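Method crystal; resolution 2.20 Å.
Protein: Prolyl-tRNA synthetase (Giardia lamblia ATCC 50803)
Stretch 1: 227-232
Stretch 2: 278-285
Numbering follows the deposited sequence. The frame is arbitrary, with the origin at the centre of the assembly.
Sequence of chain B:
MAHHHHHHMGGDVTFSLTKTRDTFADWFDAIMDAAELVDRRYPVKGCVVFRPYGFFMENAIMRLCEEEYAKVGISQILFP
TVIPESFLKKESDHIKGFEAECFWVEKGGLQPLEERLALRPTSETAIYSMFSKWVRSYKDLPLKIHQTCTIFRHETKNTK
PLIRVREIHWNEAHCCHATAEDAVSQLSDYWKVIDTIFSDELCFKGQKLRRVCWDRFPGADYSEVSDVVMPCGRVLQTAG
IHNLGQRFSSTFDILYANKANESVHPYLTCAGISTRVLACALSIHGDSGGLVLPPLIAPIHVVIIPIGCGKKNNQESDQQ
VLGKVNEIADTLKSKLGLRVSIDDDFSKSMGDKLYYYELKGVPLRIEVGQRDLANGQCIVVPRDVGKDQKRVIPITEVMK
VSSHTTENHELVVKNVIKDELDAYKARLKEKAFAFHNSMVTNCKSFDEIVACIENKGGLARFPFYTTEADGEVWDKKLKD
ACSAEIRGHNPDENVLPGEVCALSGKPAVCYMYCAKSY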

# COMPACT_ATOMS: atom_id res chain seq x y z
N ASP B 227 -2.15 8.05 24.37
CA ASP B 227 -2.92 7.05 25.09
C ASP B 227 -4.41 7.35 24.95
O ASP B 227 -4.90 8.33 25.49
N VAL B 228 -5.13 6.49 24.23
CA VAL B 228 -6.52 6.76 23.89
C VAL B 228 -7.46 6.01 24.85
O VAL B 228 -7.36 4.80 24.98
N VAL B 229 -8.36 6.73 25.50
CA VAL B 229 -9.36 6.09 26.34
C VAL B 229 -10.36 5.30 25.49
O VAL B 229 -11.01 5.85 24.59
N MET B 230 -10.47 4.00 25.77
CA MET B 230 -11.40 3.11 25.09
C MET B 230 -12.69 2.97 25.91
O MET B 230 -12.70 3.30 27.10
N PRO B 231 -13.78 2.49 25.28
CA PRO B 231 -15.08 2.42 25.98
C PRO B 231 -15.09 1.57 27.25
O PRO B 231 -15.94 1.78 28.09
N CYS B 232 -14.16 0.63 27.38
CA CYS B 232 -14.03 -0.18 28.60
C CYS B 232 -13.37 0.58 29.75
O CYS B 232 -13.42 0.13 30.88
N LEU B 278 -7.36 2.29 13.87
CA LEU B 278 -8.65 1.79 13.41
C LEU B 278 -9.47 1.26 14.59
O LEU B 278 -10.64 1.58 14.73
N ALA B 279 -8.83 0.48 15.46
CA ALA B 279 -9.49 0.00 16.68
C ALA B 279 -10.16 1.16 17.44
O ALA B 279 -11.33 1.05 17.83
N CYS B 280 -9.43 2.26 17.62
CA CYS B 280 -9.95 3.44 18.34
C CYS B 280 -11.17 4.06 17.65
O CYS B 280 -12.21 4.23 18.27
N ALA B 281 -11.03 4.37 16.37
CA ALA B 281 -12.11 4.99 15.58
C ALA B 281 -13.38 4.15 15.60
O ALA B 281 -14.48 4.69 15.72
N LEU B 282 -13.24 2.83 15.47
CA LEU B 282 -14.42 1.96 15.44
C LEU B 282 -15.06 1.89 16.82
O LEU B 282 -16.28 1.94 16.94
N SER B 283 -14.22 1.78 17.84
CA SER B 283 -14.67 1.49 19.19
C SER B 283 -15.35 2.69 19.83
O SER B 283 -16.38 2.55 20.51
N ILE B 284 -14.77 3.87 19.61
CA ILE B 284 -15.24 5.09 20.24
C ILE B 284 -16.55 5.58 19.63
O ILE B 284 -17.45 6.02 20.36
N HIS B 285 -16.67 5.47 18.31
CA HIS B 285 -17.86 5.94 17.61
C HIS B 285 -18.99 4.91 17.56
O HIS B 285 -20.13 5.28 17.34

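This is a small, buried and essentially apolar contact, in which the end of a strand and the loop after it lie along one side of a helix and no hydrogen bond crosses between them. The axes of strand 227-229 and helix 278-285 run 20° from parallel and approach to 9.9 Å, a gap spanned by side chains; the two stretches bury 297 Å².

Val228 supplies the strand's main contribution. Its CA-to-CB bond points toward the helix, and with chi1 at 172° (t) CG1 reaches two residues one helical turn apart: it lies 3.5 Å from SG of Cys280 (chi1 m) and 3.7 Å from CD1 of Ile284. Ile284 leaves the helix sideways, but its m, t rotamer brings the end of the side chain nearer, so that CD1 also comes within 3.9 Å of the backbone O of Val229, whose own CB is still 6.5 Å from CD1 of Ile284.

Met230 also sets off sideways and then turns in. Its three chi angles, -64°, -76° and -73°, are all m, and this folded course places SD 4.1 Å from SG of Cys280 and CE 3.4 Å from OG of Ser283. The CA-to-CB bond of Ser283 points toward the strand and loop (chi1 -67°, m); OG of Ser283 donates to O of Ala279 at 2.7 Å, and the same O accepts the backbone N of Ser283 at 3.0 Å. The methyl of Met230 thus lies against a hydroxyl that already donates within its own helix.

Pro231 closes the contact, with CB directed toward the helix and the ring in a C-gamma exo pucker. Its CG sits 3.3 Å from O of Ser283, while CD lies 4.0 Å from CB of Ser283. Asp227 stays out of reach, its carboxylate oxygens hydrogen-bonded elsewhere in the structure.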

# COMPACT_ATOMS: atom_id res chain seq x y z
CB ASP B 227 -2.54 7.06 26.58
CG ASP B 227 -1.30 6.26 26.87
OD1 ASP B 227 -0.86 5.46 26.02
OD2 ASP B 227 -0.77 6.42 27.99
CB VAL B 228 -6.83 6.33 22.46
CG1 VAL B 228 -8.32 6.43 22.16
CG2 VAL B 228 -6.02 7.19 21.47
CB VAL B 229 -10.12 7.09 27.21
CG1 VAL B 229 -11.15 6.36 28.07
CG2 VAL B 229 -9.15 7.90 28.07
CB MET B 230 -10.74 1.75 24.89
CG MET B 230 -9.52 1.81 23.97
SD MET B 230 -9.99 1.95 22.24
CE MET B 230 -10.57 0.29 21.93
CB PRO B 231 -16.03 1.83 24.93
CG PRO B 231 -15.41 2.16 23.62
CD PRO B 231 -13.92 2.16 23.85
CB CYS B 232 -13.21 -1.45 28.31
SG CYS B 232 -11.53 -1.13 27.65
CB LEU B 278 -8.47 0.71 12.34
CG LEU B 278 -9.73 0.09 11.73
CD1 LEU B 278 -10.57 1.16 11.03
CD2 LEU B 278 -9.37 -1.04 10.75
CB ALA B 279 -8.51 -0.72 17.58
CB CYS B 280 -8.87 4.51 18.48
SG CYS B 280 -7.58 4.12 19.68
CB ALA B 281 -11.66 5.20 14.16
CB LEU B 282 -14.06 0.56 14.95
CG LEU B 282 -13.48 0.42 13.53
CD1 LEU B 282 -13.29 -1.04 13.22
CD2 LEU B 282 -14.32 1.09 12.45
CB SER B 283 -13.49 1.04 20.05
OG SER B 283 -12.98 -0.22 19.62
CB ILE B 284 -14.18 6.20 20.16
CG1 ILE B 284 -12.96 5.81 21.00
CG2 ILE B 284 -14.77 7.52 20.62
CD1 ILE B 284 -11.78 6.75 20.89
CB HIS B 285 -17.50 6.36 16.18
CG HIS B 285 -16.49 7.46 16.12
ND1 HIS B 285 -16.65 8.64 16.81
CD2 HIS B 285 -15.32 7.56 15.46
CE1 HIS B 285 -15.62 9.42 16.58
NE2 HIS B 285 -14.79 8.79 15.77